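Local coordinates for protein carbohydrate oxidase (Microdochium nivale, PDB 3RJA) that oxidises the C1 hydroxyl of mono-, oligo- and polysaccharides to lactones with FAD as cofactor, reducing molecular oxygen to hydrogen peroxide, at residues N60-A65 with N81-V86; A5-A10 with Q50-C55; A10-D15 with A39-Q44; E23-P28 with M85-R90. All blocks are in the same frame, centred on the assembly; numbering follows the deposited sequence.

Overall arrangement
The four contacts cluster on one side of the chain and build on one small parallel sheet. Interactions 1 and 4 share M85 and V86 of strand 84-87, and interaction 3 uses its neighbour, strand 39-42. Interaction 1 is buried pairing of parallel strands and ends at the FAD. Interaction 2 is only partly buried, lies farthest from the chain centre and joins two helices by a disulfide. Interaction 3, also buried, starts where interaction 2 stops, at A10, and carries a loop along the edge strand to a bound sugar analogue. Interaction 4 is buried but charged, with salt bridges in place of backbone pairing. D15 and Q42 of interaction 3 approach D25 of interaction 4.

Interaction 1: N60-A65 with N81-V86; sequences NLKVSA and NGHLMV. With FAD (flavin-adenine dinucleotide), chain B.
V63, S64 and A65 pair in register with L84, M85 and V86 as parallel strands. Three backbone bonds carry the ladder. S64 N to L84 O and V86 N to S64 O are nearly straight; L84 N to K62 O is more bent, at 152°. Between the rungs, V63 CA, M85 CA and A65 CA make CH...O contacts with the carbonyls opposite. One water accepts from K62 N and donates to G82 O, extending the link beyond the strands.

The polar side-chain bond joins S64 OG to H83 ND1, 2.9 Å apart. S64 OG meets the imidazole at its edge, near the ring plane. H83 NE2 is bonded to E80, so both ring nitrogens have partners.

K62 CB makes a CH-pi contact over the centre of the H83 ring, 3.5 Å from the centroid. The K62 chain bends at chi2, and its NZ leads away to the carbonyl of D461.

On the sheet face that carries V63, L84 and V86, V63 CG2 touches V86 CG2 at 3.5 Å. V63 CB and L84 CB lie 4.2 Å apart.

A65, part of the FAD pocket, accepts a 2.7 Å bond at its O from FAD O2B, an adenosine ribose hydroxyl. In the parallel sheet of the FAD-binding domain, strand 84-87 lies between 63-66 and 39-42. Helices 2-9 and 46-58 pack on the face of V63 and L84.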
# COMPACT_ATOMS: atom_id res chain seq x y z
N ASN A 60 7.57 -28.47 -9.68
CA ASN A 60 8.22 -27.91 -8.49
C ASN A 60 8.72 -26.45 -8.65
O ASN A 60 9.89 -26.16 -8.42
CB ASN A 60 9.36 -28.81 -7.98
CG ASN A 60 9.69 -28.55 -6.50
OD1 ASN A 60 8.86 -28.03 -5.73
ND2 ASN A 60 10.90 -28.90 -6.12
N LEU A 61 7.82 -25.55 -9.03
CA LEU A 61 8.18 -24.14 -9.17
C LEU A 61 7.54 -23.32 -8.05
O LEU A 61 6.47 -23.69 -7.56
CB LEU A 61 7.71 -23.62 -10.54
CG LEU A 61 8.19 -24.37 -11.80
CD1 LEU A 61 7.44 -23.87 -13.05
CD2 LEU A 61 9.72 -24.24 -12.01
N LYS A 62 8.16 -22.21 -7.68
CA LYS A 62 7.49 -21.19 -6.87
C LYS A 62 6.59 -20.37 -7.79
O LYS A 62 6.91 -20.13 -8.99
CB LYS A 62 8.50 -20.28 -6.14
CG LYS A 62 9.53 -21.04 -5.27
CD LYS A 62 8.82 -22.06 -4.36
CE LYS A 62 9.77 -22.65 -3.28
NZ LYS A 62 9.04 -23.50 -2.29
N VAL A 63 5.45 -19.94 -7.25
CA VAL A 63 4.54 -19.13 -8.03
C VAL A 63 4.25 -17.77 -7.36
O VAL A 63 4.00 -17.69 -6.16
CB VAL A 63 3.27 -19.94 -8.50
CG1 VAL A 63 2.73 -20.78 -7.42
CG2 VAL A 63 2.18 -19.03 -9.08
N SER A 64 4.32 -16.69 -8.14
CA SER A 64 4.01 -15.38 -7.58
C SER A 64 2.97 -14.65 -8.44
O SER A 64 3.07 -14.62 -9.67
CB SER A 64 5.30 -14.57 -7.41
OG SER A 64 6.15 -15.19 -6.42
N ALA A 65 1.95 -14.06 -7.78
CA ALA A 65 0.96 -13.24 -8.52
C ALA A 65 1.42 -11.78 -8.67
O ALA A 65 2.00 -11.21 -7.74
CB ALA A 65 -0.37 -13.30 -7.85
N ASN A 81 14.65 -14.53 -9.54
CA ASN A 81 14.35 -15.06 -10.89
C ASN A 81 13.73 -16.43 -10.83
O ASN A 81 13.92 -17.15 -9.84
CB ASN A 81 15.64 -15.15 -11.71
CG ASN A 81 16.27 -13.79 -11.93
OD1 ASN A 81 15.57 -12.84 -12.23
ND2 ASN A 81 17.59 -13.68 -11.70
N GLY A 82 13.01 -16.81 -11.88
CA GLY A 82 12.62 -18.22 -12.05
C GLY A 82 11.28 -18.71 -11.51
O GLY A 82 11.02 -19.94 -11.46
N HIS A 83 10.43 -17.78 -11.07
CA HIS A 83 9.11 -18.18 -10.61
C HIS A 83 8.19 -18.24 -11.81
O HIS A 83 8.44 -17.60 -12.85
CB HIS A 83 8.51 -17.18 -9.59
CG HIS A 83 9.17 -17.19 -8.24
ND1 HIS A 83 8.50 -16.84 -7.09
CD2 HIS A 83 10.44 -17.48 -7.86
CE1 HIS A 83 9.33 -16.92 -6.05
NE2 HIS A 83 10.51 -17.32 -6.49
N LEU A 84 7.11 -18.99 -11.65
CA LEU A 84 5.96 -18.87 -12.52
C LEU A 84 5.27 -17.57 -12.09
O LEU A 84 4.93 -17.41 -10.90
CB LEU A 84 5.01 -20.08 -12.32
CG LEU A 84 3.72 -20.05 -13.15
CD1 LEU A 84 4.02 -19.76 -14.62
CD2 LEU A 84 3.02 -21.43 -13.04
N MET A 85 5.11 -16.63 -13.01
CA MET A 85 4.44 -15.38 -12.65
C MET A 85 3.03 -15.43 -13.22
O MET A 85 2.83 -15.63 -14.42
CB MET A 85 5.22 -14.13 -13.13
CG MET A 85 4.68 -12.80 -12.52
SD MET A 85 5.67 -11.32 -12.89
CE MET A 85 5.27 -11.06 -14.63
N VAL A 86 2.05 -15.27 -12.34
CA VAL A 86 0.64 -15.20 -12.70
C VAL A 86 0.30 -13.74 -12.85
O VAL A 86 0.13 -13.02 -11.84
CB VAL A 86 -0.25 -15.86 -11.63
CG1 VAL A 86 -1.74 -15.74 -11.98
CG2 VAL A 86 0.14 -17.34 -11.42
PA FAD B . 2.10 -6.27 -6.96
O1A FAD B . 1.42 -6.82 -8.19
O2A FAD B . 3.56 -5.95 -7.13
O5B FAD B . 1.93 -7.32 -5.76
C5B FAD B . 2.26 -6.93 -4.43
C4B FAD B . 2.26 -8.18 -3.54
O4B FAD B . 0.94 -8.73 -3.49
C3B FAD B . 3.17 -9.29 -4.06
O3B FAD B . 3.61 -10.08 -2.96
C2B FAD B . 2.19 -10.12 -4.89
O2B FAD B . 2.56 -11.46 -5.14
C1B FAD B . 0.95 -10.04 -4.01
N9A FAD B . -0.26 -10.23 -4.81
C8A FAD B . -0.59 -9.62 -6.02
N7A FAD B . -1.80 -10.12 -6.39
C5A FAD B . -2.23 -10.98 -5.46
C6A FAD B . -3.39 -11.76 -5.36
N6A FAD B . -4.35 -11.70 -6.32
N1A FAD B . -3.54 -12.56 -4.25
C2A FAD B . -2.55 -12.63 -3.27
N3A FAD B . -1.39 -11.89 -3.38
C4A FAD B . -1.25 -11.07 -4.46
N1 FAD B . 0.20 2.37 -0.64
C2 FAD B . -0.76 2.88 0.24
O2 FAD B . -1.13 2.25 1.23
N3 FAD B . -1.32 4.11 -0.09
C4 FAD B . -1.10 4.81 -1.26
O4 FAD B . -1.74 5.85 -1.53
C4X FAD B . -0.03 4.25 -2.14
N5 FAD B . 0.28 4.85 -3.28
C5X FAD B . 1.18 4.31 -4.16
C6 FAD B . 1.42 4.92 -5.42
C7 FAD B . 2.23 4.31 -6.37
C7M FAD B . 2.50 5.00 -7.72
C8 FAD B . 2.70 3.00 -6.12
C8M FAD B . 3.56 2.28 -7.14
C9 FAD B . 2.53 2.42 -4.88
C9A FAD B . 1.75 3.04 -3.88
N10 FAD B . 1.43 2.41 -2.66
C10 FAD B . 0.61 3.03 -1.72
C1' FAD B . 2.04 1.07 -2.34
C2' FAD B . 1.08 -0.05 -2.71
O2' FAD B . 0.04 -0.11 -1.74
C3' FAD B . 1.81 -1.37 -2.69
O3' FAD B . 2.96 -1.31 -3.51
C4' FAD B . 0.86 -2.49 -3.15
O4' FAD B . 1.28 -3.70 -2.59
C5' FAD B . 0.78 -2.58 -4.67
O5' FAD B . -0.12 -3.59 -5.04
P FAD B . 0.00 -4.24 -6.52
O1P FAD B . -1.10 -5.23 -6.75
O2P FAD B . 0.05 -3.12 -7.57
O3P FAD B . 1.46 -4.90 -6.39
O HOH W 1 10.39 -21.41 -9.13

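Interaction 2: A5-A10 with Q50-C55; sequences ACLSAA and QSAVQC
C6 and C55 are joined by a disulfide, SG to SG 2.1 Å, with a chi3 of -91°, close to the relaxed value for such a bond. The two cysteines reach it differently. C6 SG stands anti to its backbone N (chi1 -174°), while C55 SG lies beside its own N. The bond ties helix 5-9 covalently to helix 50-55. These short segments run roughly antiparallel, at 148°, with axes 9.4 Å apart at closest approach.

Apolar packing flanks the link. L7 turns its CD2 branch to A52, 3.8 Å from CA and 4.0 Å from CB. L7 CD2 also lies 4.0 Å from C55 SG. Further along, A10 CB meets S51 CB at 3.7 Å.

No direct hydrogen bond crosses between the segments. A water makes the polar link instead. It donates to A10 O and is bonded to S51 OG, 2.6 Å away. S51 OG is also bonded to A47 O, one turn earlier in its own helix.

The contact joins the N-terminal helix 2-9 to helix 46-58. Both lie against the parallel sheet: L7 touches L84, and A52 touches V86. V12, in the loop after helix 2-9, packs on both L7 and S51.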
# COMPACT_ATOMS: atom_id res chain seq x y z
N ALA A 5 4.57 -25.76 -22.02
CA ALA A 5 3.74 -26.89 -22.47
C ALA A 5 2.62 -27.13 -21.48
O ALA A 5 1.47 -27.29 -21.87
CB ALA A 5 4.59 -28.14 -22.62
N CYS A 6 2.96 -27.12 -20.19
CA CYS A 6 1.97 -27.36 -19.13
C CYS A 6 0.86 -26.32 -19.14
O CYS A 6 -0.31 -26.67 -19.02
CB CYS A 6 2.62 -27.37 -17.74
SG CYS A 6 1.46 -27.84 -16.42
N LEU A 7 1.23 -25.05 -19.26
CA LEU A 7 0.26 -23.98 -19.25
C LEU A 7 -0.62 -24.04 -20.51
O LEU A 7 -1.84 -23.86 -20.44
CB LEU A 7 0.98 -22.62 -19.15
CG LEU A 7 1.62 -22.33 -17.81
CD1 LEU A 7 2.58 -21.13 -17.90
CD2 LEU A 7 0.58 -22.15 -16.67
N SER A 8 0.01 -24.30 -21.66
CA SER A 8 -0.72 -24.35 -22.92
C SER A 8 -1.71 -25.52 -22.98
O SER A 8 -2.82 -25.35 -23.46
CB SER A 8 0.24 -24.37 -24.09
OG SER A 8 0.63 -23.04 -24.39
N ALA A 9 -1.30 -26.68 -22.46
CA ALA A 9 -2.16 -27.87 -22.33
C ALA A 9 -3.42 -27.60 -21.54
O ALA A 9 -4.45 -28.20 -21.81
CB ALA A 9 -1.39 -29.04 -21.68
N ALA A 10 -3.33 -26.68 -20.57
CA ALA A 10 -4.48 -26.29 -19.73
C ALA A 10 -5.25 -25.10 -20.25
O ALA A 10 -6.16 -24.60 -19.58
CB ALA A 10 -4.02 -26.03 -18.28
N GLN A 50 -6.02 -21.21 -11.24
CA GLN A 50 -5.98 -22.58 -10.73
C GLN A 50 -5.05 -23.51 -11.52
O GLN A 50 -4.21 -24.20 -10.95
CB GLN A 50 -7.40 -23.16 -10.71
CG GLN A 50 -7.51 -24.58 -10.15
CD GLN A 50 -8.96 -25.05 -10.12
OE1 GLN A 50 -9.70 -24.83 -11.07
NE2 GLN A 50 -9.36 -25.62 -9.01
N SER A 51 -5.20 -23.52 -12.83
CA SER A 51 -4.36 -24.37 -13.66
C SER A 51 -2.88 -23.97 -13.56
O SER A 51 -1.99 -24.84 -13.60
CB SER A 51 -4.82 -24.24 -15.12
OG SER A 51 -6.15 -24.74 -15.26
N ALA A 52 -2.62 -22.66 -13.45
CA ALA A 52 -1.25 -22.18 -13.32
C ALA A 52 -0.64 -22.72 -12.02
O ALA A 52 0.47 -23.19 -12.02
CB ALA A 52 -1.16 -20.62 -13.41
N VAL A 53 -1.40 -22.66 -10.93
CA VAL A 53 -0.94 -23.20 -9.64
C VAL A 53 -0.70 -24.74 -9.74
O VAL A 53 0.30 -25.24 -9.20
CB VAL A 53 -1.89 -22.76 -8.48
CG1 VAL A 53 -1.64 -23.50 -7.16
CG2 VAL A 53 -1.79 -21.24 -8.27
N GLN A 54 -1.56 -25.47 -10.45
CA GLN A 54 -1.31 -26.89 -10.76
C GLN A 54 0.04 -27.15 -11.47
O GLN A 54 0.81 -28.04 -11.07
CB GLN A 54 -2.43 -27.44 -11.66
CG GLN A 54 -3.71 -27.84 -10.97
CD GLN A 54 -4.59 -28.66 -11.91
OE1 GLN A 54 -5.20 -28.13 -12.86
NE2 GLN A 54 -4.66 -29.97 -11.65
N CYS A 55 0.32 -26.40 -12.54
CA CYS A 55 1.61 -26.53 -13.26
C CYS A 55 2.81 -26.29 -12.34
O CYS A 55 3.84 -27.01 -12.40
CB CYS A 55 1.66 -25.56 -14.45
SG CYS A 55 0.57 -26.09 -15.79
O HOH W 2 -7.15 -23.40 -17.26

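Interaction 3: A10-D15 with A39-Q44; sequences AGVPID and AIAQTQ. With ABL ((2R,3R,4R,5R)-4,5-dihydroxy-2-(hydroxymethyl)-6-oxopiperidin-3-yl beta-D-glucopyranoside), chain H.
D15 and I40 meet through both backbone and side chain. D15 N donates to I40 O at 2.9 Å, an almost straight approach to the carbonyl. The D15 side chain crosses that of I40 obliquely, and OD2 lies 3.4 Å from I40 CG2. D15 OD1 lies 2.8 Å from N5 of the bound sugar analogue's lactam ring. A water bridges D15 O and I40 N.

P13 is bound to Q42 by backbone and ring. P13 O accepts from Q42 N, which stands above the carbonyl plane, with a bent N-H...O angle of 143°. In return P13 CB rests 3.5 Å from Q42 O. P13 CB is also 3.4 Å from O6A of the ligand.

The Q42 side chain leaves with CG anti to the backbone N (chi1 -167°) and runs out extended. It crosses D15 at about a right angle, with the carboxylate and amide planes 78° apart.

I14 and A41 thus form a single bridge beside the edge strand 39-42. The loop begins at a Schellman motif, with G11 as C-prime residue of helix 2-9. Together P13, I14, D15 and Q42 line a pocket for the analogue, distinct from the one that includes Y72 and R248.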
# COMPACT_ATOMS: atom_id res chain seq x y z
N ALA A 10 -3.33 -26.68 -20.57
CA ALA A 10 -4.48 -26.29 -19.73
C ALA A 10 -5.25 -25.10 -20.25
O ALA A 10 -6.16 -24.60 -19.58
CB ALA A 10 -4.02 -26.03 -18.28
N GLY A 11 -4.92 -24.64 -21.46
CA GLY A 11 -5.58 -23.47 -22.04
C GLY A 11 -5.19 -22.11 -21.42
O GLY A 11 -5.89 -21.12 -21.62
N VAL A 12 -4.09 -22.06 -20.67
CA VAL A 12 -3.69 -20.80 -20.02
C VAL A 12 -2.84 -19.97 -20.98
O VAL A 12 -1.81 -20.44 -21.43
CB VAL A 12 -2.89 -21.05 -18.73
CG1 VAL A 12 -2.41 -19.73 -18.14
CG2 VAL A 12 -3.73 -21.81 -17.74
N PRO A 13 -3.28 -18.73 -21.30
CA PRO A 13 -2.45 -17.87 -22.18
C PRO A 13 -1.10 -17.57 -21.53
O PRO A 13 -1.00 -17.42 -20.31
CB PRO A 13 -3.29 -16.60 -22.34
CG PRO A 13 -4.70 -17.00 -21.94
CD PRO A 13 -4.55 -18.07 -20.91
N ILE A 14 -0.06 -17.59 -22.36
CA ILE A 14 1.28 -17.35 -21.87
C ILE A 14 1.88 -16.20 -22.66
O ILE A 14 1.51 -15.99 -23.79
CB ILE A 14 2.16 -18.62 -21.91
CG1 ILE A 14 2.23 -19.22 -23.32
CG2 ILE A 14 1.64 -19.65 -20.88
CD1 ILE A 14 3.33 -20.27 -23.49
N ASP A 15 2.79 -15.44 -22.06
CA ASP A 15 3.48 -14.40 -22.82
C ASP A 15 4.66 -15.03 -23.57
O ASP A 15 5.28 -15.98 -23.10
CB ASP A 15 3.98 -13.25 -21.92
CG ASP A 15 2.86 -12.35 -21.41
OD1 ASP A 15 1.74 -12.31 -21.98
OD2 ASP A 15 3.12 -11.64 -20.41
N ALA A 39 8.26 -18.24 -16.68
CA ALA A 39 7.19 -18.04 -17.63
C ALA A 39 6.17 -17.08 -17.06
O ALA A 39 6.05 -16.97 -15.85
CB ALA A 39 6.52 -19.42 -17.99
N ILE A 40 5.43 -16.40 -17.94
CA ILE A 40 4.35 -15.52 -17.52
C ILE A 40 3.00 -16.04 -18.05
O ILE A 40 2.79 -16.09 -19.27
CB ILE A 40 4.56 -14.09 -18.00
CG1 ILE A 40 5.99 -13.59 -17.66
CG2 ILE A 40 3.50 -13.14 -17.37
CD1 ILE A 40 6.22 -12.10 -18.12
N ALA A 41 2.11 -16.43 -17.11
CA ALA A 41 0.73 -16.84 -17.40
C ALA A 41 -0.16 -15.60 -17.31
O ALA A 41 -0.35 -15.03 -16.21
CB ALA A 41 0.25 -17.88 -16.40
N GLN A 42 -0.68 -15.16 -18.45
CA GLN A 42 -1.50 -13.95 -18.50
C GLN A 42 -2.97 -14.40 -18.40
O GLN A 42 -3.62 -14.69 -19.43
CB GLN A 42 -1.25 -13.19 -19.80
CG GLN A 42 -1.82 -11.76 -19.82
CD GLN A 42 -1.78 -11.13 -21.20
OE1 GLN A 42 -0.85 -10.36 -21.54
NE2 GLN A 42 -2.77 -11.44 -22.01
N THR A 43 -3.46 -14.51 -17.17
CA THR A 43 -4.72 -15.21 -16.91
C THR A 43 -5.95 -14.39 -17.25
O THR A 43 -5.94 -13.17 -17.09
CB THR A 43 -4.83 -15.66 -15.43
OG1 THR A 43 -4.69 -14.53 -14.56
CG2 THR A 43 -3.76 -16.72 -15.11
N GLN A 44 -7.03 -15.06 -17.65
CA GLN A 44 -8.29 -14.40 -17.94
C GLN A 44 -9.41 -14.82 -16.98
O GLN A 44 -10.39 -14.10 -16.79
CB GLN A 44 -8.72 -14.68 -19.41
CG GLN A 44 -7.83 -14.00 -20.45
CD GLN A 44 -8.01 -12.46 -20.51
OE1 GLN A 44 -9.04 -11.93 -20.07
NE2 GLN A 44 -7.01 -11.75 -21.04
C1A ABL H . 1.87 -12.51 -25.52
O1A ABL H . 3.04 -12.25 -25.16
C2A ABL H . 1.45 -12.42 -26.99
O2A ABL H . 2.30 -11.47 -27.61
C3A ABL H . 0.00 -11.91 -27.11
O3A ABL H . -0.38 -11.98 -28.50
C4A ABL H . -0.93 -12.77 -26.30
O1 ABL H . -2.28 -12.29 -26.41
C5A ABL H . -0.51 -12.53 -24.83
N5 ABL H . 0.92 -12.85 -24.63
C6A ABL H . -1.31 -13.47 -23.90
O6A ABL H . -1.54 -14.72 -24.52
C1 ABL H . -3.33 -13.08 -27.02
C2 ABL H . -4.65 -12.30 -26.93
O2 ABL H . -4.98 -12.03 -25.56
C3 ABL H . -5.78 -13.09 -27.58
O3 ABL H . -6.91 -12.23 -27.64
C4 ABL H . -5.36 -13.60 -28.99
O4 ABL H . -6.33 -14.51 -29.49
C5 ABL H . -3.99 -14.30 -28.93
O5 ABL H . -3.06 -13.35 -28.38
C6 ABL H . -3.51 -14.88 -30.26
O6 ABL H . -3.43 -13.97 -31.33
O HOH W 3 6.10 -16.24 -20.63

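Interaction 4: E23-P28 with M85-R90; sequences ERDVEP and MVQLDR
R24 and R90 reach toward each other tip to tip and stack their guanidinium groups. The planes are 18° apart and the centres 3.6 Å apart. R90 is modelled in two conformers; its stack and bonds are those of the one described. Two like charges lie face to face here, and the carboxylates of D25 and D89 probably offset their repulsion.

Each guanidinium meets acid in its own plane. R24 extends from CG to NE, and its NH2 donates to D89 OD2 at 2.8 Å. That bond is nearly straight (171°), but it arrives from above the carboxylate plane. R90 NH1 donates to the syn lone pair of D25 OD1 at 2.8 Å and also to D89 OD1 at 2.7 Å. R90 NH2 has a further salt bridge to D21.

D89 OD1 also accepts from Q87 NE2, well above the carboxylate plane. The Q87 amide stacks on the D25 carboxylate at 19° between planes, with Q87 CG 3.5 Å from D25 CG. A water binds R24 NE, D25 OD1 and D89 OD2. M85 CE rests 3.5 Å from the carbonyl oxygen D25 O.

The D25 side chain is about 6 Å from the bound sugar analogue, so this charged network lies beside that pocket. It joins helix 20-25 to strand 84-87 and the turn after it. K66 of strand 63-66 bonds both D25 O and Q87 OE1. I40 of strand 39-42 touches V26, M85 and Q87.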
# COMPACT_ATOMS: atom_id res chain seq x y z
N GLU A 23 7.04 -7.84 -23.06
CA GLU A 23 7.79 -6.66 -22.66
C GLU A 23 7.02 -5.80 -21.65
O GLU A 23 7.60 -5.32 -20.69
CB GLU A 23 8.25 -5.80 -23.86
CG GLU A 23 9.26 -6.52 -24.80
CD GLU A 23 10.60 -6.85 -24.15
OE1 GLU A 23 11.23 -5.94 -23.60
OE2 GLU A 23 11.02 -8.03 -24.18
N ARG A 24 5.72 -5.58 -21.89
CA ARG A 24 4.87 -4.85 -20.97
C ARG A 24 4.76 -5.58 -19.60
O ARG A 24 4.95 -4.98 -18.56
CB ARG A 24 3.47 -4.66 -21.56
CG ARG A 24 2.45 -4.13 -20.54
CD ARG A 24 1.05 -3.91 -21.15
NE ARG A 24 0.03 -4.02 -20.10
CZ ARG A 24 -1.25 -3.68 -20.23
NH1 ARG A 24 -1.68 -3.16 -21.38
NH2 ARG A 24 -2.10 -3.85 -19.21
N ASP A 25 4.43 -6.87 -19.64
CA ASP A 25 4.13 -7.62 -18.42
C ASP A 25 5.38 -7.87 -17.52
O ASP A 25 5.26 -7.97 -16.29
CB ASP A 25 3.49 -8.97 -18.77
CG ASP A 25 2.02 -8.85 -19.26
OD1 ASP A 25 1.35 -7.81 -19.08
OD2 ASP A 25 1.52 -9.84 -19.84
N VAL A 26 6.56 -7.96 -18.15
CA VAL A 26 7.78 -8.35 -17.46
C VAL A 26 8.49 -7.11 -16.86
O VAL A 26 9.48 -7.25 -16.11
CB VAL A 26 8.77 -9.12 -18.40
CG1 VAL A 26 9.62 -8.13 -19.23
CG2 VAL A 26 9.70 -10.00 -17.57
N GLU A 27 8.01 -5.93 -17.21
CA GLU A 27 8.65 -4.70 -16.76
C GLU A 27 8.17 -4.35 -15.33
O GLU A 27 6.97 -4.18 -15.11
CB GLU A 27 8.31 -3.54 -17.73
CG GLU A 27 9.00 -2.20 -17.39
CD GLU A 27 8.63 -1.08 -18.37
OE1 GLU A 27 7.43 -0.93 -18.70
OE2 GLU A 27 9.55 -0.35 -18.80
N PRO A 28 9.10 -4.26 -14.37
CA PRO A 28 8.72 -3.88 -12.97
C PRO A 28 8.36 -2.41 -12.88
O PRO A 28 8.86 -1.61 -13.70
CB PRO A 28 10.01 -4.06 -12.19
CG PRO A 28 11.14 -3.80 -13.27
CD PRO A 28 10.56 -4.35 -14.56
N MET A 85 5.11 -16.63 -13.01
CA MET A 85 4.44 -15.38 -12.65
C MET A 85 3.03 -15.43 -13.22
O MET A 85 2.83 -15.63 -14.42
CB MET A 85 5.22 -14.13 -13.13
CG MET A 85 4.68 -12.80 -12.52
SD MET A 85 5.67 -11.32 -12.89
CE MET A 85 5.27 -11.06 -14.63
N VAL A 86 2.05 -15.27 -12.34
CA VAL A 86 0.64 -15.20 -12.70
C VAL A 86 0.30 -13.74 -12.85
O VAL A 86 0.13 -13.02 -11.84
CB VAL A 86 -0.25 -15.86 -11.63
CG1 VAL A 86 -1.74 -15.74 -11.98
CG2 VAL A 86 0.14 -17.34 -11.42
N GLN A 87 0.26 -13.29 -14.12
CA GLN A 87 0.08 -11.88 -14.48
C GLN A 87 -1.44 -11.60 -14.53
O GLN A 87 -2.14 -12.17 -15.37
CB GLN A 87 0.70 -11.62 -15.85
CG GLN A 87 0.46 -10.24 -16.41
CD GLN A 87 1.01 -9.14 -15.49
OE1 GLN A 87 1.98 -9.36 -14.76
NE2 GLN A 87 0.40 -7.98 -15.52
N LEU A 88 -1.93 -10.76 -13.61
CA LEU A 88 -3.38 -10.65 -13.39
C LEU A 88 -4.04 -9.43 -14.04
O LEU A 88 -5.27 -9.33 -14.08
CB LEU A 88 -3.70 -10.63 -11.87
CG LEU A 88 -3.35 -11.88 -11.06
CD1 LEU A 88 -3.50 -11.65 -9.53
CD2 LEU A 88 -4.19 -13.11 -11.50
N ASP A 89 -3.22 -8.52 -14.55
CA ASP A 89 -3.69 -7.18 -14.88
C ASP A 89 -4.64 -7.05 -16.10
O ASP A 89 -5.04 -5.92 -16.45
CB ASP A 89 -2.51 -6.19 -14.93
CG ASP A 89 -1.92 -6.04 -16.33
OD1 ASP A 89 -1.88 -7.04 -17.08
OD2 ASP A 89 -1.46 -4.92 -16.66
N ARG A 90 -5.00 -8.16 -16.75
CA ARG A 90 -6.02 -8.10 -17.81
C ARG A 90 -7.38 -8.49 -17.23
O ARG A 90 -8.40 -8.42 -17.92
CB ARG A 90 -5.68 -9.00 -19.01
CG ARG A 90 -4.34 -8.75 -19.69
CD ARG A 90 -4.12 -7.28 -20.08
NE ARG A 90 -3.14 -7.17 -21.15
CZ ARG A 90 -1.82 -7.20 -20.95
NH1 ARG A 90 -1.34 -7.34 -19.72
NH2 ARG A 90 -0.99 -7.10 -21.98
O HOH W 4 0.93 -5.30 -17.70